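Local coordinates for ZYG-9 (PDB 2OF3), which organizes microtubules and spindle poles during mitosis and meiosis in one-cell-stage embryos, and is required for default positioning of the nucleus in oocytes, at residues P202-S207 against K236-Q241; K210-F215 against I228-A233; V163-M168 against E192-N197; P170-A175 against S185-V190; V24-Q29 against V130-P135. One frame throughout, in Å; residues are numbered along the deposited sequence.

Along the chain, interaction 5 closes first, tying the loop at 24-29 back to helix 127-139. Interaction 3 follows with interaction 4 nested inside it; both join helix 165-174 to helix 181-198, their centres about 10 Å apart. Interaction 1 comes last and encloses interaction 2, and both use helix 221-238, with centres about 11 Å apart. Neighbours in this series touch: L188 of interaction 4 meets V212 and V230 of interaction 2, while M171 of interaction 4 packs on V130 and V134 of interaction 5. The ends of the row, interactions 1 and 5, have centres about 29 Å apart. This layering of successive helices is how the all-helical TOG domain becomes one elongated body.

Interaction 1: residues P202-S207 against K236-Q241; sequences PLKSLS and KFEGDQ
K204 and E238 meet across a narrow bridge on the surface, where the loop 202-207 comes up beside the end of helix 221-238. The close part is small: K204 CE lies 3.1 Å from E238 OE1, and K204 NZ sits at 3.5 Å from that same oxygen, a salt bridge on the long side. The two side chains run past each other in opposite directions, and the CE methylene lies nearer that oxygen than NZ does. E238 sets CG between its backbone N and its carbonyl carbon (chi1 68°), then runs straight out to the carboxylate, whereas the lysine chain bends repeatedly to get there. Between these two segments nothing else touches. The backbones stay well apart, K204 CA being 10.9 Å from E238 CA, and the lysine is exposed to solvent. Beyond the glutamate the chain reverses in a type II' beta turn from E238 to Q241, with G239 taking the positive phi. On the loop side, L203 and L206 pack instead on helix 165-174. The other carboxylate oxygen, E238 OE2, lies close to E209, so the lysine probably eases a concentration of negative charge, and the link is more electrostatic than steric.

Interaction 2: residues K210-F215 against I228-A233; sequences KTVAPF and INVLVA
V212 O accepts a hydrogen bond from F215 N at 2.8 Å, the shortest backbone bond within the two segments, and this bond helps define the 3-10 turn at 213-215 that follows helix 208-212. The F215 ring comes back over the same turn with its edge, in plane, toward the carbonyl oxygens of T211 and V212. No hydrogen bond joins the two segments; what crosses between them is aliphatic. V212 CG1 lies 3.8 Å from V230 CG1, and V212 CG2 approaches the same V230 methyl at 4.0 Å, so one methyl of V230 is set against both branches of V212. In each valine CG1 stands anti to the backbone N (chi1 166° in V212, 168° in V230), and the two side chains pass at a slant. One residue further on, L231 CD1 reaches the backbone of A213, 4.2 Å from A213 CA, and is 4.4 Å from A213 CB; the short alanine side chain probably leaves room for the leucine end beside the main chain. Further partners close the layer: L188 of helix 181-198 lies on V212, and V257 of helix 251-264 lies on L231. A short helix with a 3-10 turn, laid against a long helix through valine, alanine and leucine side chains, fits the stacked-helix alpha-solenoid of the TOG domain.

Interaction 3: residues V163-M168 against E192-N197; sequences VGPLKM and EYYITN
Y194 is the residue of 192-197 that meets P165 and M168, and the helix around it faces other neighbours. First comes E192, whose carbonyl oxygen takes T196 N at 2.9 Å and whose side chain meets N229 of helix 221-238. Y193 turns instead to R153 and N157 of helix 146-163. Y194 has its ring swung out with CG beside the backbone N (chi1 -70°), into the start of helix 165-174. The P165 ring lies over one face in a CH-pi contact: P165 CG is 3.9 Å from the ring centroid and only 14° off its normal. M168 crosses the tyrosine at roughly a right angle, M168 CB coming within 3.2 Å of Y194 OH. That hydroxyl is hydrogen-bonded to S160 OG, so this buried polar end has its partner in helix 146-163. With an alanine at Y194, P165 is likely to lose the ring it lies on, a gap to open beside M168, and S160 to lose its hydroxyl partner. Beyond Y194, I195 and T196 both pack on A233 of helix 221-238. The tyrosine serves two chemistries, a pi face for the proline and a hydroxyl whose bond to S160 links a third helix to the junction.

Interaction 4: residues P170-A175 against S185-V190; sequences PMLLDA and SECLLV
With CG beside its own backbone N (chi1 -71°) and chi2 at 160°, L172 sends one methyl to C187 and the other to V190, while C187 takes much the same first torsion (chi1 -69°) and sends its sulfur toward A175. The two helices come close here, L172 CA being 5.5 Å from C187 CA. Each leucine branch has a different nearest partner. CD1 goes to the valine, L172 CD1 lying 3.6 Å from V190 CG1, and those side chains cross at about a right angle. CD2 goes to the cysteine, with L172 CD2 3.8 Å from C187 SG. A turn further along, the methyl of A175 completes the grip on the sulfur: A175 CB is 3.5 Å from C187 SG. The main chain takes part as well, since C187 CB sits 3.8 Å from L172 O. Around this group the layer carries on: L138 of helix 127-139 and Y194 of helix 181-198 also touch L172, V156 of helix 146-163 touches V190, and L188 touches V223 and A226 of helix 221-238. A glycine in place of L172 would probably leave the V190 methyl and the C187 sulfur facing a gap between the two helices. No hydrogen bond crosses between the segments, so the junction of helices 165-174 and 181-198 here rests on shape, and the buried thiol probably acts here as an apolar group set between a leucine and an alanine methyl.

Interaction 5: residues V24-Q29 against V130-P135; sequences VKWNFQ and VSAFVP
The indole of W26, which meets A132 across this contact, has F28 CE2 centred over one face at 3.4 Å above its plane, while W26 CZ2 lies in the plane of the F28 ring, at its edge. At another part of the indole rim, near the ring plane, W26 CD1 is 3.3 Å from A132 O. W26 is the centre of an inverse gamma turn in the loop before helix 33-44, which packs here on helix 127-139 of the helical TOG fold. The ring reaches inward with CG roughly anti to the backbone N (chi1 -153°), and the base of the side chain also packs, W26 CB lying 3.7 Å from A132 CB. A132 O has no hydrogen-bond partner in the model, although the contact buries it; its close neighbour across the contact is the indole CD1. The indole nitrogen is better served: NE1 is hydrogen-bonded to T93 OG1, and K90, also of helix 85-95, makes a cation-pi contact with the ring. F28 in turn meets H35 edge to face. Away from the ring, a water joins the two backbones, donating to W26 O at 2.7 Å and to S131 O at 2.8 Å.

Interaction 1: residues P202-S207 against K236-Q241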
# COMPACT_ATOMS: atom_id res chain seq x y z
N PRO A 202 -1.27 15.93 -13.37
CA PRO A 202 -2.31 14.91 -13.09
C PRO A 202 -2.76 14.88 -11.61
O PRO A 202 -3.83 14.32 -11.32
CB PRO A 202 -1.63 13.61 -13.48
CG PRO A 202 -0.46 13.97 -14.34
CD PRO A 202 -0.02 15.31 -13.87
N LEU A 203 -1.99 15.52 -10.71
CA LEU A 203 -2.21 15.44 -9.27
C LEU A 203 -2.72 16.75 -8.69
O LEU A 203 -2.88 16.88 -7.47
CB LEU A 203 -0.92 14.98 -8.56
CG LEU A 203 -0.17 13.72 -9.04
CD1 LEU A 203 0.99 13.38 -8.09
CD2 LEU A 203 -1.16 12.50 -9.20
N LYS A 204 -3.01 17.71 -9.56
CA LYS A 204 -3.36 19.05 -9.12
C LYS A 204 -4.51 19.21 -8.10
O LYS A 204 -4.44 20.14 -7.26
CB LYS A 204 -3.61 19.96 -10.32
CG LYS A 204 -2.31 20.41 -11.05
CD LYS A 204 -1.16 20.96 -10.14
CE LYS A 204 -0.34 22.09 -10.85
NZ LYS A 204 -0.06 21.95 -12.36
N SER A 205 -5.54 18.33 -8.13
CA SER A 205 -6.67 18.42 -7.16
C SER A 205 -6.27 18.02 -5.75
O SER A 205 -7.03 18.25 -4.78
CB SER A 205 -7.85 17.53 -7.59
OG SER A 205 -7.49 16.15 -7.64
N LEU A 206 -5.08 17.44 -5.62
CA LEU A 206 -4.65 16.85 -4.34
C LEU A 206 -3.82 17.77 -3.43
O LEU A 206 -3.60 17.45 -2.24
CB LEU A 206 -3.93 15.51 -4.59
CG LEU A 206 -4.81 14.49 -5.35
CD1 LEU A 206 -4.04 13.20 -5.46
CD2 LEU A 206 -6.16 14.29 -4.59
N SER A 207 -3.39 18.92 -3.93
CA SER A 207 -2.67 19.84 -3.04
C SER A 207 -1.36 19.17 -2.49
O SER A 207 -1.06 19.26 -1.30
CB SER A 207 -3.55 20.29 -1.86
OG SER A 207 -4.52 21.24 -2.28
N LYS A 236 10.35 21.41 -11.45
CA LYS A 236 10.76 21.06 -12.79
C LYS A 236 9.62 21.11 -13.82
O LYS A 236 9.86 21.42 -15.00
CB LYS A 236 11.37 19.69 -12.80
CG LYS A 236 12.12 19.38 -14.06
CD LYS A 236 12.68 17.97 -14.05
CE LYS A 236 13.55 17.73 -15.29
NZ LYS A 236 14.04 16.30 -15.37
N PHE A 237 8.41 20.75 -13.41
CA PHE A 237 7.24 20.77 -14.30
C PHE A 237 6.47 22.10 -14.33
O PHE A 237 6.01 22.52 -15.38
CB PHE A 237 6.29 19.58 -14.00
CG PHE A 237 6.87 18.27 -14.45
CD1 PHE A 237 6.60 17.77 -15.73
CD2 PHE A 237 7.72 17.55 -13.61
CE1 PHE A 237 7.18 16.55 -16.17
CE2 PHE A 237 8.32 16.33 -14.04
CZ PHE A 237 8.05 15.83 -15.32
N GLU A 238 6.36 22.80 -13.22
CA GLU A 238 5.47 23.93 -13.14
C GLU A 238 6.21 25.21 -12.69
O GLU A 238 5.54 26.23 -12.43
CB GLU A 238 4.30 23.59 -12.21
CG GLU A 238 4.70 23.45 -10.75
CD GLU A 238 3.55 23.16 -9.83
OE1 GLU A 238 2.40 23.38 -10.25
OE2 GLU A 238 3.76 22.69 -8.66
N GLY A 239 7.55 25.17 -12.60
CA GLY A 239 8.33 26.34 -12.10
C GLY A 239 7.72 27.04 -10.89
O GLY A 239 7.25 26.38 -9.97
N ASP A 240 7.70 28.38 -10.90
CA ASP A 240 7.25 29.21 -9.75
C ASP A 240 5.84 29.02 -9.25
O ASP A 240 5.51 29.53 -8.16
CB ASP A 240 7.35 30.72 -10.07
CG ASP A 240 8.78 31.25 -10.16
OD1 ASP A 240 9.78 30.57 -9.73
OD2 ASP A 240 8.88 32.40 -10.67
N GLN A 241 4.99 28.37 -10.05
CA GLN A 241 3.70 27.87 -9.58
C GLN A 241 3.89 26.94 -8.38
O GLN A 241 3.06 26.94 -7.47
CB GLN A 241 3.00 27.06 -10.67
CG GLN A 241 2.26 27.90 -11.73
CD GLN A 241 1.22 28.84 -11.09
OE1 GLN A 241 0.42 28.42 -10.23
NE2 GLN A 241 1.26 30.12 -11.49

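Interaction 2: residues K210-F215 against I228-A233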
# COMPACT_ATOMS: atom_id res chain seq x y z
N LYS A 210 1.38 21.86 -1.15
CA LYS A 210 1.04 22.42 0.14
C LYS A 210 1.07 21.42 1.29
O LYS A 210 1.39 21.79 2.43
CB LYS A 210 -0.37 23.08 0.07
CG LYS A 210 -0.89 23.57 1.43
CD LYS A 210 -2.10 24.54 1.29
CE LYS A 210 -2.21 25.51 2.52
NZ LYS A 210 -1.30 26.77 2.45
N THR A 211 0.69 20.17 1.01
CA THR A 211 0.70 19.14 2.02
C THR A 211 2.14 18.72 2.35
O THR A 211 2.46 18.39 3.51
CB THR A 211 -0.08 17.89 1.53
OG1 THR A 211 -1.35 18.31 1.00
CG2 THR A 211 -0.33 16.94 2.66
N VAL A 212 2.98 18.72 1.32
CA VAL A 212 4.34 18.20 1.46
C VAL A 212 5.28 19.28 2.07
O VAL A 212 6.15 18.97 2.89
CB VAL A 212 4.87 17.62 0.12
CG1 VAL A 212 6.41 17.40 0.16
CG2 VAL A 212 4.14 16.29 -0.24
N ALA A 213 5.09 20.54 1.67
CA ALA A 213 5.96 21.65 2.12
C ALA A 213 6.31 21.68 3.62
O ALA A 213 7.47 21.90 3.93
CB ALA A 213 5.42 23.05 1.64
N PRO A 214 5.35 21.49 4.56
CA PRO A 214 5.77 21.52 5.96
C PRO A 214 6.85 20.49 6.34
O PRO A 214 7.51 20.65 7.38
CB PRO A 214 4.48 21.20 6.73
CG PRO A 214 3.40 21.69 5.83
CD PRO A 214 3.88 21.36 4.45
N PHE A 215 6.99 19.42 5.54
CA PHE A 215 7.90 18.34 5.91
C PHE A 215 9.35 18.66 5.58
O PHE A 215 10.25 17.90 5.95
CB PHE A 215 7.42 16.97 5.35
CG PHE A 215 6.15 16.47 6.02
CD1 PHE A 215 6.20 15.82 7.26
CD2 PHE A 215 4.86 16.75 5.43
CE1 PHE A 215 5.02 15.38 7.90
CE2 PHE A 215 3.67 16.34 6.05
CZ PHE A 215 3.74 15.64 7.30
N ILE A 228 11.95 17.93 0.28
CA ILE A 228 12.66 18.85 -0.60
C ILE A 228 12.60 18.29 -2.01
O ILE A 228 12.25 19.03 -2.93
CB ILE A 228 14.14 19.06 -0.17
CG1 ILE A 228 14.20 19.89 1.10
CG2 ILE A 228 14.98 19.70 -1.31
CD1 ILE A 228 15.55 19.80 1.82
N ASN A 229 12.94 17.01 -2.20
CA ASN A 229 12.94 16.48 -3.56
C ASN A 229 11.57 16.36 -4.27
O ASN A 229 11.51 16.46 -5.48
CB ASN A 229 13.72 15.16 -3.64
CG ASN A 229 15.22 15.34 -3.50
OD1 ASN A 229 15.94 14.41 -3.14
ND2 ASN A 229 15.69 16.50 -3.80
N VAL A 230 10.50 16.20 -3.52
CA VAL A 230 9.15 16.32 -4.07
C VAL A 230 8.92 17.74 -4.64
O VAL A 230 8.45 17.89 -5.79
CB VAL A 230 8.02 15.92 -2.99
CG1 VAL A 230 6.59 16.34 -3.46
CG2 VAL A 230 8.03 14.38 -2.62
N LEU A 231 9.27 18.78 -3.90
CA LEU A 231 9.03 20.17 -4.32
C LEU A 231 9.86 20.57 -5.52
O LEU A 231 9.37 21.28 -6.42
CB LEU A 231 9.27 21.13 -3.16
CG LEU A 231 8.37 20.95 -1.95
CD1 LEU A 231 8.80 21.93 -0.92
CD2 LEU A 231 6.89 21.17 -2.29
N VAL A 232 11.11 20.09 -5.57
CA VAL A 232 12.00 20.22 -6.75
C VAL A 232 11.47 19.51 -8.00
O VAL A 232 11.60 20.04 -9.13
CB VAL A 232 13.41 19.65 -6.44
CG1 VAL A 232 14.30 19.62 -7.68
CG2 VAL A 232 14.09 20.45 -5.32
N ALA A 233 10.91 18.30 -7.82
CA ALA A 233 10.29 17.55 -8.92
C ALA A 233 9.08 18.34 -9.48
O ALA A 233 8.89 18.40 -10.69
CB ALA A 233 9.87 16.15 -8.47

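Interaction 3: residues V163-M168 against E192-N197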
# COMPACT_ATOMS: atom_id res chain seq x y z
N VAL A 163 -3.51 0.83 -9.84
CA VAL A 163 -4.37 1.84 -9.21
C VAL A 163 -4.19 3.22 -9.87
O VAL A 163 -5.17 3.95 -10.06
CB VAL A 163 -4.17 1.88 -7.63
CG1 VAL A 163 -5.01 2.93 -6.94
CG2 VAL A 163 -4.51 0.50 -6.97
N GLY A 164 -2.94 3.57 -10.19
CA GLY A 164 -2.61 4.86 -10.77
C GLY A 164 -2.27 5.89 -9.71
O GLY A 164 -2.81 5.86 -8.60
N PRO A 165 -1.37 6.84 -10.04
CA PRO A 165 -0.99 7.90 -9.12
C PRO A 165 -2.09 8.73 -8.53
O PRO A 165 -2.03 9.08 -7.33
CB PRO A 165 -0.07 8.75 -9.97
CG PRO A 165 0.66 7.73 -10.72
CD PRO A 165 -0.51 6.87 -11.24
N LEU A 166 -3.11 9.05 -9.31
CA LEU A 166 -4.18 9.88 -8.78
C LEU A 166 -4.93 9.22 -7.65
O LEU A 166 -5.29 9.88 -6.70
CB LEU A 166 -5.14 10.35 -9.90
CG LEU A 166 -6.38 11.15 -9.46
CD1 LEU A 166 -6.01 12.51 -8.79
CD2 LEU A 166 -7.32 11.38 -10.65
N LYS A 167 -5.19 7.93 -7.73
CA LYS A 167 -5.90 7.26 -6.63
C LYS A 167 -4.96 6.78 -5.52
O LYS A 167 -5.42 6.58 -4.42
CB LYS A 167 -6.71 6.04 -7.12
CG LYS A 167 -7.90 6.34 -8.04
CD LYS A 167 -9.07 6.99 -7.29
CE LYS A 167 -10.36 7.13 -8.19
NZ LYS A 167 -10.57 5.91 -9.09
N MET A 168 -3.67 6.57 -5.79
CA MET A 168 -2.69 6.20 -4.76
C MET A 168 -2.29 7.36 -3.85
O MET A 168 -2.10 7.18 -2.65
CB MET A 168 -1.44 5.60 -5.42
CG MET A 168 -1.57 4.11 -5.96
SD MET A 168 -1.87 2.78 -4.77
CE MET A 168 -0.23 2.65 -4.12
N GLU A 192 7.47 11.44 -4.98
CA GLU A 192 8.49 12.01 -5.82
C GLU A 192 8.59 11.23 -7.16
O GLU A 192 8.70 11.81 -8.23
CB GLU A 192 9.84 12.03 -5.10
CG GLU A 192 10.91 12.63 -5.97
CD GLU A 192 12.32 12.38 -5.50
OE1 GLU A 192 12.52 11.94 -4.34
OE2 GLU A 192 13.23 12.66 -6.32
N TYR A 193 8.53 9.92 -7.10
CA TYR A 193 8.62 9.11 -8.29
C TYR A 193 7.43 9.31 -9.25
O TYR A 193 7.60 9.32 -10.47
CB TYR A 193 8.76 7.69 -7.80
CG TYR A 193 8.50 6.57 -8.76
CD1 TYR A 193 9.41 6.23 -9.77
CD2 TYR A 193 7.36 5.79 -8.59
CE1 TYR A 193 9.15 5.13 -10.64
CE2 TYR A 193 7.10 4.73 -9.41
CZ TYR A 193 7.98 4.38 -10.43
OH TYR A 193 7.64 3.26 -11.21
N TYR A 194 6.22 9.46 -8.71
CA TYR A 194 5.05 9.78 -9.53
C TYR A 194 5.25 11.08 -10.32
O TYR A 194 4.90 11.20 -11.52
CB TYR A 194 3.83 9.93 -8.63
CG TYR A 194 3.30 8.65 -7.98
CD1 TYR A 194 3.72 7.38 -8.38
CD2 TYR A 194 2.29 8.73 -6.99
CE1 TYR A 194 3.18 6.21 -7.77
CE2 TYR A 194 1.76 7.60 -6.38
CZ TYR A 194 2.20 6.34 -6.78
OH TYR A 194 1.63 5.23 -6.15
N ILE A 195 5.80 12.08 -9.65
CA ILE A 195 5.91 13.42 -10.23
C ILE A 195 7.03 13.46 -11.24
O ILE A 195 6.86 14.00 -12.34
CB ILE A 195 6.16 14.49 -9.19
CG1 ILE A 195 4.95 14.64 -8.31
CG2 ILE A 195 6.34 15.80 -9.89
CD1 ILE A 195 5.29 15.28 -7.03
N THR A 196 8.18 12.88 -10.89
CA THR A 196 9.25 12.74 -11.85
C THR A 196 8.81 11.99 -13.13
O THR A 196 9.26 12.31 -14.23
CB THR A 196 10.47 12.05 -11.18
OG1 THR A 196 11.04 12.96 -10.23
CG2 THR A 196 11.55 11.69 -12.17
N ASN A 197 7.95 11.00 -13.01
CA ASN A 197 7.64 10.19 -14.18
C ASN A 197 6.43 10.62 -14.95
O ASN A 197 6.42 10.42 -16.15
CB ASN A 197 7.55 8.71 -13.84
CG ASN A 197 8.90 8.15 -13.45
OD1 ASN A 197 9.19 8.01 -12.25
ND2 ASN A 197 9.76 7.89 -14.44

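Interaction 4: residues P170-A175 against S185-V190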
# COMPACT_ATOMS: atom_id res chain seq x y z
N PRO A 170 -3.61 10.16 -2.46
CA PRO A 170 -4.32 10.50 -1.20
C PRO A 170 -3.94 9.58 0.00
O PRO A 170 -3.84 10.05 1.17
CB PRO A 170 -5.81 10.30 -1.57
CG PRO A 170 -5.88 10.48 -3.06
CD PRO A 170 -4.56 9.97 -3.60
N MET A 171 -3.71 8.29 -0.26
CA MET A 171 -3.32 7.34 0.80
C MET A 171 -1.86 7.59 1.19
O MET A 171 -1.52 7.49 2.36
CB MET A 171 -3.50 5.89 0.29
CG MET A 171 -5.04 5.44 0.24
SD MET A 171 -5.41 3.81 -0.40
CE MET A 171 -4.75 3.92 -1.99
N LEU A 172 -1.01 7.88 0.20
CA LEU A 172 0.39 8.23 0.47
C LEU A 172 0.48 9.54 1.26
O LEU A 172 1.27 9.61 2.21
CB LEU A 172 1.20 8.32 -0.82
CG LEU A 172 1.44 6.97 -1.48
CD1 LEU A 172 1.79 7.28 -2.91
CD2 LEU A 172 2.60 6.21 -0.75
N LEU A 173 -0.36 10.53 0.92
CA LEU A 173 -0.45 11.79 1.72
C LEU A 173 -0.92 11.52 3.11
O LEU A 173 -0.35 12.06 4.10
CB LEU A 173 -1.30 12.90 1.02
CG LEU A 173 -0.75 13.44 -0.32
CD1 LEU A 173 -1.81 14.31 -1.02
CD2 LEU A 173 0.62 14.26 -0.16
N ASP A 174 -1.92 10.67 3.25
CA ASP A 174 -2.45 10.35 4.57
C ASP A 174 -1.39 9.69 5.46
O ASP A 174 -1.32 9.91 6.68
CB ASP A 174 -3.66 9.42 4.45
CG ASP A 174 -4.62 9.58 5.63
OD1 ASP A 174 -5.05 10.75 5.92
OD2 ASP A 174 -4.95 8.55 6.30
N ALA A 175 -0.60 8.82 4.83
CA ALA A 175 0.56 8.17 5.50
C ALA A 175 1.54 9.12 6.12
O ALA A 175 2.26 8.74 6.98
CB ALA A 175 1.27 7.26 4.51
N SER A 185 9.09 9.14 5.21
CA SER A 185 10.03 9.33 4.12
C SER A 185 9.77 8.39 2.98
O SER A 185 9.84 8.79 1.82
CB SER A 185 11.50 9.24 4.58
OG SER A 185 11.73 7.99 5.20
N GLU A 186 9.48 7.12 3.25
CA GLU A 186 9.23 6.20 2.11
C GLU A 186 8.04 6.60 1.24
O GLU A 186 8.07 6.44 0.01
CB GLU A 186 9.01 4.78 2.65
CG GLU A 186 10.30 4.09 3.20
CD GLU A 186 11.29 3.71 2.12
OE1 GLU A 186 10.92 2.96 1.17
OE2 GLU A 186 12.45 4.16 2.20
N CYS A 187 6.98 7.11 1.89
CA CYS A 187 5.79 7.63 1.21
C CYS A 187 6.05 8.87 0.35
O CYS A 187 5.58 8.89 -0.79
CB CYS A 187 4.64 7.81 2.22
SG CYS A 187 4.09 6.15 2.75
N LEU A 188 6.84 9.82 0.85
CA LEU A 188 7.32 10.96 0.03
C LEU A 188 8.09 10.53 -1.18
O LEU A 188 7.94 11.12 -2.26
CB LEU A 188 8.20 11.93 0.87
CG LEU A 188 7.40 12.74 1.90
CD1 LEU A 188 8.36 13.44 2.91
CD2 LEU A 188 6.32 13.70 1.24
N LEU A 189 8.94 9.53 -1.04
CA LEU A 189 9.74 9.00 -2.18
C LEU A 189 8.85 8.44 -3.28
O LEU A 189 9.17 8.58 -4.45
CB LEU A 189 10.74 7.91 -1.71
CG LEU A 189 11.87 8.44 -0.81
CD1 LEU A 189 12.69 7.28 -0.35
CD2 LEU A 189 12.77 9.52 -1.50
N VAL A 190 7.77 7.76 -2.92
CA VAL A 190 6.81 7.30 -3.94
C VAL A 190 6.14 8.52 -4.68
O VAL A 190 6.10 8.56 -5.92
CB VAL A 190 5.71 6.36 -3.34
CG1 VAL A 190 4.75 5.89 -4.47
CG2 VAL A 190 6.38 5.12 -2.68

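Interaction 5: residues V24-Q29 against V130-P135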
# COMPACT_ATOMS: atom_id res chain seq x y z
N VAL A 24 -18.82 -4.98 7.18
CA VAL A 24 -18.10 -3.95 7.89
C VAL A 24 -16.84 -3.62 7.09
O VAL A 24 -16.25 -4.52 6.45
CB VAL A 24 -17.74 -4.29 9.36
CG1 VAL A 24 -18.98 -4.80 10.15
CG2 VAL A 24 -16.65 -5.33 9.45
N LYS A 25 -16.45 -2.35 7.13
CA LYS A 25 -15.38 -1.83 6.30
C LYS A 25 -14.03 -2.07 6.96
O LYS A 25 -13.86 -1.86 8.16
CB LYS A 25 -15.58 -0.34 6.03
CG LYS A 25 -16.80 -0.02 5.19
CD LYS A 25 -16.92 1.47 4.92
CE LYS A 25 -18.37 1.89 4.72
NZ LYS A 25 -19.00 1.15 3.60
N TRP A 26 -13.07 -2.51 6.16
CA TRP A 26 -11.76 -2.89 6.63
C TRP A 26 -10.94 -1.60 6.83
O TRP A 26 -10.09 -1.22 6.00
CB TRP A 26 -11.14 -3.76 5.55
CG TRP A 26 -10.13 -4.73 6.10
CD1 TRP A 26 -8.79 -4.63 5.99
CD2 TRP A 26 -10.40 -5.95 6.80
NE1 TRP A 26 -8.19 -5.73 6.55
CE2 TRP A 26 -9.16 -6.55 7.07
CE3 TRP A 26 -11.58 -6.62 7.19
CZ2 TRP A 26 -9.03 -7.76 7.78
CZ3 TRP A 26 -11.46 -7.82 7.89
CH2 TRP A 26 -10.21 -8.40 8.14
N ASN A 27 -11.23 -0.91 7.93
CA ASN A 27 -10.70 0.45 8.14
C ASN A 27 -10.37 0.68 9.62
O ASN A 27 -10.32 1.83 10.07
CB ASN A 27 -11.69 1.51 7.60
CG ASN A 27 -13.02 1.53 8.38
OD1 ASN A 27 -13.27 0.72 9.31
ND2 ASN A 27 -13.88 2.45 8.02
N PHE A 28 -10.13 -0.41 10.35
CA PHE A 28 -9.75 -0.35 11.74
C PHE A 28 -8.37 0.28 11.97
O PHE A 28 -7.55 0.36 11.07
CB PHE A 28 -9.75 -1.76 12.35
CG PHE A 28 -9.06 -2.82 11.50
CD1 PHE A 28 -7.64 -2.89 11.43
CD2 PHE A 28 -9.81 -3.75 10.78
CE1 PHE A 28 -6.98 -3.85 10.64
CE2 PHE A 28 -9.14 -4.74 10.01
CZ PHE A 28 -7.73 -4.77 9.93
N GLN A 29 -8.10 0.69 13.21
CA GLN A 29 -6.80 1.15 13.59
C GLN A 29 -5.96 -0.04 13.95
O GLN A 29 -4.75 -0.04 13.77
CB GLN A 29 -6.91 2.08 14.81
CG GLN A 29 -7.65 3.37 14.55
CD GLN A 29 -6.97 4.20 13.44
OE1 GLN A 29 -5.73 4.24 13.36
NE2 GLN A 29 -7.77 4.87 12.58
N VAL A 130 -8.80 -1.69 -2.82
CA VAL A 130 -7.63 -0.80 -2.68
C VAL A 130 -7.50 -0.23 -1.28
O VAL A 130 -6.44 -0.28 -0.66
CB VAL A 130 -7.62 0.36 -3.76
CG1 VAL A 130 -6.34 1.18 -3.61
CG2 VAL A 130 -7.60 -0.19 -5.19
N SER A 131 -8.59 0.30 -0.76
CA SER A 131 -8.62 0.97 0.55
C SER A 131 -8.44 -0.01 1.65
O SER A 131 -7.92 0.34 2.68
CB SER A 131 -10.03 1.57 0.76
OG SER A 131 -9.90 2.92 0.43
N ALA A 132 -8.92 -1.22 1.47
CA ALA A 132 -8.73 -2.29 2.49
C ALA A 132 -7.28 -2.74 2.59
O ALA A 132 -6.89 -3.24 3.61
CB ALA A 132 -9.61 -3.52 2.15
N PHE A 133 -6.46 -2.58 1.55
CA PHE A 133 -5.11 -3.16 1.58
C PHE A 133 -4.01 -2.11 1.74
O PHE A 133 -3.13 -2.23 2.61
CB PHE A 133 -4.83 -4.02 0.32
CG PHE A 133 -3.42 -4.62 0.33
CD1 PHE A 133 -3.00 -5.47 1.37
CD2 PHE A 133 -2.53 -4.35 -0.68
CE1 PHE A 133 -1.68 -6.05 1.40
CE2 PHE A 133 -1.21 -4.92 -0.67
CZ PHE A 133 -0.80 -5.74 0.38
N VAL A 134 -4.02 -1.11 0.86
CA VAL A 134 -2.92 -0.16 0.73
C VAL A 134 -2.57 0.58 2.01
O VAL A 134 -1.39 0.66 2.31
CB VAL A 134 -3.10 0.79 -0.51
CG1 VAL A 134 -1.92 1.89 -0.57
CG2 VAL A 134 -3.12 -0.06 -1.78
N PRO A 135 -3.55 1.16 2.76
CA PRO A 135 -3.20 1.86 3.98
C PRO A 135 -2.44 1.00 4.98
O PRO A 135 -1.55 1.53 5.73
CB PRO A 135 -4.58 2.35 4.52
CG PRO A 135 -5.36 2.56 3.28
CD PRO A 135 -4.98 1.31 2.47
O HOH W 1 -8.77 1.06 5.27